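Local coordinates for protein MAU2 chromatid cohesion factor homolog (Saccharomyces cerevisiae, PDB 4XDN) that forms a complex with SCC2 that is required for cohesin to associate with chromosomes, and so takes part in sister chromatid cohesion, at residues K321-I333 against F343-T355. Sequence-based numbering, arbitrary orientation.
Sequences KNILLLLQSVSYI and FSRKFLPKVYSTT
Ser329 O is gripped by two donors, the backbone N of Tyr332, three residues on in the same segment, and, across the contact, Ser344 OG at 2.6 Å. The bond lies where two consecutive helices, 317-331 and 339-360, pack as an antiparallel hairpin in this largely helical subunit of the cohesin-loading complex; the axes of 321-331 and 343-355 approach to 8.7 Å, their directions 154° apart. Beside it, Tyr332 turns the CD2-CE2 edge of its ring onto one face of Phe343, an offset edge-to-face pair with planes at 87°; Phe347 CD2 covers the opposite face. Gln328 runs out extended, crosses Phe343 at about a right angle with CD 3.4 Å from Phe343 CZ, and gives its NE2 hydrogen to Tyr332 OH, which helps hold the tyrosine in place. Midway, knobs-into-holes packing sets Leu325 among Phe343, Phe347, Lys350 and Val351; Ser329, a turn later and back beside Ser344, is the second knob, among Phe343, Ser344, Phe347 and Leu348. Helix 369-398 touches Ser344 and Thr355, while the chain of another protein packs on Leu326 and Ile333. At the far end, Asn322 swings CG anti to its own N (chi1 -167°), bringing the amide over to Thr355: ND2 donates to OG1 at 2.9 Å, nearly in the amide plane, and a water donates to both Asn322 OD1 and Thr354 OG1.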
loop_
_atom_site.group_PDB
_atom_site.type_symbol
_atom_site.label_atom_id
_atom_site.label_comp_id
_atom_site.label_asym_id
_atom_site.label_seq_id
_atom_site.Cartn_x
_atom_site.Cartn_y
_atom_site.Cartn_z
ATOM N N LYS A 321 8.490 -5.913 -12.913
ATOM C CA LYS A 321 9.873 -6.061 -12.478
ATOM C C LYS A 321 10.300 -4.853 -11.655
ATOM O O LYS A 321 11.023 -4.989 -10.668
ATOM C CB LYS A 321 10.807 -6.237 -13.676
ATOM C CG LYS A 321 10.778 -7.633 -14.278
ATOM C CD LYS A 321 12.029 -7.937 -15.095
ATOM C CE LYS A 321 13.274 -8.095 -14.224
ATOM N NZ LYS A 321 13.116 -9.155 -13.183
ATOM N N ASN A 322 9.840 -3.675 -12.065
ATOM C CA ASN A 322 10.127 -2.442 -11.342
ATOM C C ASN A 322 9.614 -2.516 -9.903
ATOM O O ASN A 322 10.314 -2.127 -8.968
ATOM C CB ASN A 322 9.505 -1.247 -12.066
ATOM C CG ASN A 322 10.025 0.087 -11.558
ATOM O OD1 ASN A 322 11.231 0.276 -11.386
ATOM N ND2 ASN A 322 9.110 1.021 -11.313
ATOM N N ILE A 323 8.394 -3.026 -9.737
ATOM C CA ILE A 323 7.803 -3.213 -8.413
ATOM C C ILE A 323 8.600 -4.242 -7.615
ATOM O O ILE A 323 8.903 -4.029 -6.443
ATOM C CB ILE A 323 6.325 -3.677 -8.502
ATOM C CG1 ILE A 323 5.443 -2.593 -9.136
ATOM C CG2 ILE A 323 5.780 -4.054 -7.119
ATOM C CD1 ILE A 323 5.261 -1.336 -8.293
ATOM N N LEU A 324 8.928 -5.359 -8.256
ATOM C CA LEU A 324 9.653 -6.437 -7.590
ATOM C C LEU A 324 11.021 -5.967 -7.117
ATOM O O LEU A 324 11.490 -6.360 -6.048
ATOM C CB LEU A 324 9.810 -7.637 -8.525
ATOM C CG LEU A 324 10.680 -8.783 -8.003
ATOM C CD1 LEU A 324 10.169 -9.302 -6.660
ATOM C CD2 LEU A 324 10.745 -9.906 -9.023
ATOM N N LEU A 325 11.661 -5.123 -7.917
ATOM C CA LEU A 325 12.976 -4.615 -7.566
ATOM C C LEU A 325 12.865 -3.680 -6.365
ATOM O O LEU A 325 13.758 -3.638 -5.519
ATOM C CB LEU A 325 13.613 -3.900 -8.756
ATOM C CG LEU A 325 15.044 -3.398 -8.549
ATOM C CD1 LEU A 325 15.972 -4.530 -8.121
ATOM C CD2 LEU A 325 15.561 -2.744 -9.823
ATOM N N LEU A 326 11.762 -2.943 -6.288
ATOM C CA LEU A 326 11.517 -2.062 -5.153
ATOM C C LEU A 326 11.344 -2.878 -3.877
ATOM O O LEU A 326 11.986 -2.601 -2.865
ATOM C CB LEU A 326 10.279 -1.191 -5.396
ATOM C CG LEU A 326 9.839 -0.288 -4.239
ATOM C CD1 LEU A 326 10.901 0.752 -3.918
ATOM C CD2 LEU A 326 8.509 0.381 -4.560
ATOM N N LEU A 327 10.481 -3.889 -3.936
ATOM C CA LEU A 327 10.213 -4.740 -2.780
ATOM C C LEU A 327 11.483 -5.432 -2.300
ATOM O O LEU A 327 11.734 -5.517 -1.098
ATOM C CB LEU A 327 9.146 -5.786 -3.115
ATOM C CG LEU A 327 7.769 -5.267 -3.537
ATOM C CD1 LEU A 327 6.850 -6.433 -3.859
ATOM C CD2 LEU A 327 7.148 -4.379 -2.465
ATOM N N GLN A 328 12.278 -5.929 -3.242
ATOM C CA GLN A 328 13.527 -6.598 -2.904
ATOM C C GLN A 328 14.470 -5.640 -2.190
ATOM O O GLN A 328 15.126 -6.013 -1.217
ATOM C CB GLN A 328 14.199 -7.158 -4.159
ATOM C CG GLN A 328 15.531 -7.848 -3.889
ATOM C CD GLN A 328 16.139 -8.452 -5.136
ATOM O OE1 GLN A 328 15.707 -8.165 -6.249
ATOM N NE2 GLN A 328 17.148 -9.297 -4.954
ATOM N N SER A 329 14.528 -4.404 -2.677
ATOM C CA SER A 329 15.426 -3.397 -2.122
ATOM C C SER A 329 14.982 -2.970 -0.728
ATOM O O SER A 329 15.811 -2.792 0.167
ATOM C CB SER A 329 15.504 -2.178 -3.047
ATOM O OG SER A 329 16.034 -2.533 -4.315
ATOM N N VAL A 330 13.673 -2.803 -0.549
ATOM C CA VAL A 330 13.120 -2.439 0.751
ATOM C C VAL A 330 13.432 -3.529 1.773
ATOM O O VAL A 330 13.717 -3.239 2.937
ATOM C CB VAL A 330 11.593 -2.218 0.686
ATOM C CG1 VAL A 330 11.005 -2.076 2.084
ATOM C CG2 VAL A 330 11.268 -0.985 -0.138
ATOM N N SER A 331 13.376 -4.781 1.329
ATOM C CA SER A 331 13.617 -5.917 2.210
ATOM C C SER A 331 15.054 -5.935 2.720
ATOM O O SER A 331 15.331 -6.511 3.766
ATOM C CB SER A 331 13.310 -7.233 1.491
ATOM O OG SER A 331 14.442 -7.711 0.787
ATOM N N TYR A 332 15.961 -5.303 1.979
ATOM C CA TYR A 332 17.378 -5.301 2.333
ATOM C C TYR A 332 17.809 -4.056 3.108
ATOM O O TYR A 332 18.962 -3.963 3.535
ATOM C CB TYR A 332 18.244 -5.410 1.074
ATOM C CG TYR A 332 18.094 -6.693 0.281
ATOM C CD1 TYR A 332 17.646 -7.864 0.876
ATOM C CD2 TYR A 332 18.418 -6.727 -1.069
ATOM C CE1 TYR A 332 17.520 -9.030 0.144
ATOM C CE2 TYR A 332 18.296 -7.886 -1.805
ATOM C CZ TYR A 332 17.847 -9.035 -1.196
ATOM O OH TYR A 332 17.723 -10.188 -1.933
ATOM N N ILE A 333 16.903 -3.096 3.277
ATOM C CA ILE A 333 17.240 -1.836 3.942
ATOM C C ILE A 333 17.828 -2.082 5.326
ATOM O O ILE A 333 18.866 -1.516 5.676
ATOM C CB ILE A 333 16.008 -0.919 4.091
ATOM C CG1 ILE A 333 15.405 -0.584 2.723
ATOM C CG2 ILE A 333 16.369 0.362 4.846
ATOM C CD1 ILE A 333 16.240 0.342 1.868
ATOM N N PHE A 343 23.063 -3.555 -2.092
ATOM C CA PHE A 343 22.099 -3.804 -3.160
ATOM C C PHE A 343 21.082 -2.669 -3.223
ATOM O O PHE A 343 20.797 -2.139 -4.296
ATOM C CB PHE A 343 21.392 -5.148 -2.945
ATOM C CG PHE A 343 20.377 -5.485 -4.002
ATOM C CD1 PHE A 343 19.087 -4.983 -3.928
ATOM C CD2 PHE A 343 20.706 -6.317 -5.059
ATOM C CE1 PHE A 343 18.151 -5.293 -4.896
ATOM C CE2 PHE A 343 19.773 -6.632 -6.028
ATOM C CZ PHE A 343 18.495 -6.121 -5.946
ATOM N N SER A 344 20.544 -2.297 -2.065
ATOM C CA SER A 344 19.542 -1.239 -1.979
ATOM C C SER A 344 20.086 0.094 -2.483
ATOM O O SER A 344 19.455 0.753 -3.310
ATOM C CB SER A 344 19.050 -1.083 -0.538
ATOM O OG SER A 344 18.356 -2.240 -0.107
ATOM N N ARG A 345 21.251 0.485 -1.976
ATOM C CA ARG A 345 21.891 1.733 -2.381
ATOM C C ARG A 345 22.157 1.770 -3.882
ATOM O O ARG A 345 22.254 2.847 -4.472
ATOM C CB ARG A 345 23.207 1.937 -1.624
ATOM C CG ARG A 345 23.068 2.709 -0.321
ATOM C CD ARG A 345 24.424 2.923 0.341
ATOM N NE ARG A 345 25.030 1.662 0.762
ATOM C CZ ARG A 345 24.717 1.013 1.880
ATOM N NH1 ARG A 345 23.797 1.497 2.706
ATOM N NH2 ARG A 345 25.324 -0.130 2.172
ATOM N N LYS A 346 22.274 0.594 -4.492
ATOM C CA LYS A 346 22.576 0.501 -5.915
ATOM C C LYS A 346 21.324 0.502 -6.788
ATOM O O LYS A 346 21.310 1.128 -7.848
ATOM C CB LYS A 346 23.387 -0.765 -6.206
ATOM C CG LYS A 346 23.683 -0.957 -7.687
ATOM C CD LYS A 346 24.572 -2.154 -7.958
ATOM C CE LYS A 346 25.031 -2.157 -9.411
ATOM N NZ LYS A 346 25.603 -3.464 -9.834
ATOM N N PHE A 347 20.280 -0.196 -6.347
ATOM C CA PHE A 347 19.145 -0.486 -7.218
ATOM C C PHE A 347 17.888 0.335 -6.930
ATOM O O PHE A 347 16.959 0.342 -7.739
ATOM C CB PHE A 347 18.819 -1.979 -7.148
ATOM C CG PHE A 347 19.816 -2.838 -7.871
ATOM C CD1 PHE A 347 19.920 -2.783 -9.253
ATOM C CD2 PHE A 347 20.659 -3.686 -7.174
ATOM C CE1 PHE A 347 20.841 -3.564 -9.926
ATOM C CE2 PHE A 347 21.583 -4.471 -7.841
ATOM C CZ PHE A 347 21.675 -4.408 -9.220
ATOM N N LEU A 348 17.847 1.030 -5.799
ATOM C CA LEU A 348 16.783 2.003 -5.587
ATOM C C LEU A 348 16.910 3.128 -6.618
ATOM O O LEU A 348 15.906 3.578 -7.169
ATOM C CB LEU A 348 16.810 2.564 -4.161
ATOM C CG LEU A 348 16.037 1.777 -3.092
ATOM C CD1 LEU A 348 16.168 2.456 -1.739
ATOM C CD2 LEU A 348 14.560 1.616 -3.447
ATOM N N PRO A 349 18.145 3.588 -6.883
ATOM C CA PRO A 349 18.350 4.516 -8.000
ATOM C C PRO A 349 17.861 3.968 -9.339
ATOM O O PRO A 349 17.373 4.735 -10.165
ATOM C CB PRO A 349 19.865 4.709 -8.012
ATOM C CG PRO A 349 20.265 4.528 -6.603
ATOM C CD PRO A 349 19.352 3.480 -6.042
ATOM N N LYS A 350 17.989 2.661 -9.549
ATOM C CA LYS A 350 17.520 2.046 -10.787
ATOM C C LYS A 350 15.996 2.074 -10.856
ATOM O O LYS A 350 15.421 2.399 -11.895
ATOM C CB LYS A 350 18.029 0.608 -10.909
ATOM C CG LYS A 350 17.491 -0.135 -12.123
ATOM C CD LYS A 350 18.150 -1.497 -12.282
ATOM C CE LYS A 350 17.513 -2.293 -13.414
ATOM N NZ LYS A 350 18.024 -3.692 -13.466
ATOM N N VAL A 351 15.352 1.726 -9.745
ATOM C CA VAL A 351 13.901 1.810 -9.633
ATOM C C VAL A 351 13.447 3.236 -9.914
ATOM O O VAL A 351 12.458 3.462 -10.617
ATOM C CB VAL A 351 13.415 1.380 -8.229
ATOM C CG1 VAL A 351 11.907 1.578 -8.085
ATOM C CG2 VAL A 351 13.792 -0.069 -7.959
ATOM N N TYR A 352 14.180 4.195 -9.361
ATOM C CA TYR A 352 13.877 5.605 -9.560
ATOM C C TYR A 352 13.953 5.972 -11.042
ATOM O O TYR A 352 12.990 6.496 -11.605
ATOM C CB TYR A 352 14.837 6.471 -8.747
ATOM C CG TYR A 352 14.481 7.939 -8.725
ATOM C CD1 TYR A 352 14.965 8.804 -9.698
ATOM C CD2 TYR A 352 13.670 8.464 -7.728
ATOM C CE1 TYR A 352 14.647 10.148 -9.682
ATOM C CE2 TYR A 352 13.347 9.810 -7.703
ATOM C CZ TYR A 352 13.839 10.647 -8.685
ATOM O OH TYR A 352 13.526 11.987 -8.674
ATOM N N SER A 353 15.089 5.683 -11.671
ATOM C CA SER A 353 15.294 6.026 -13.078
ATOM C C SER A 353 14.338 5.274 -14.004
ATOM O O SER A 353 13.845 5.840 -14.980
ATOM C CB SER A 353 16.739 5.742 -13.494
ATOM O OG SER A 353 17.028 4.357 -13.437
ATOM N N THR A 354 14.085 4.001 -13.709
ATOM C CA THR A 354 13.140 3.214 -14.498
ATOM C C THR A 354 11.765 3.861 -14.444
ATOM O O THR A 354 11.095 4.014 -15.466
ATOM C CB THR A 354 13.037 1.758 -13.993
ATOM O OG1 THR A 354 14.285 1.087 -14.199
ATOM C CG2 THR A 354 11.934 0.994 -14.731
ATOM N N THR A 355 11.359 4.238 -13.238
ATOM C CA THR A 355 10.061 4.856 -13.008
ATOM C C THR A 355 9.944 6.175 -13.767
ATOM O O THR A 355 8.896 6.476 -14.336
ATOM C CB THR A 355 9.827 5.094 -11.503
ATOM O OG1 THR A 355 9.832 3.834 -10.820
ATOM C CG2 THR A 355 8.501 5.791 -11.248
HETATM O O HOH W 1 13.652 -1.029 -12.100
#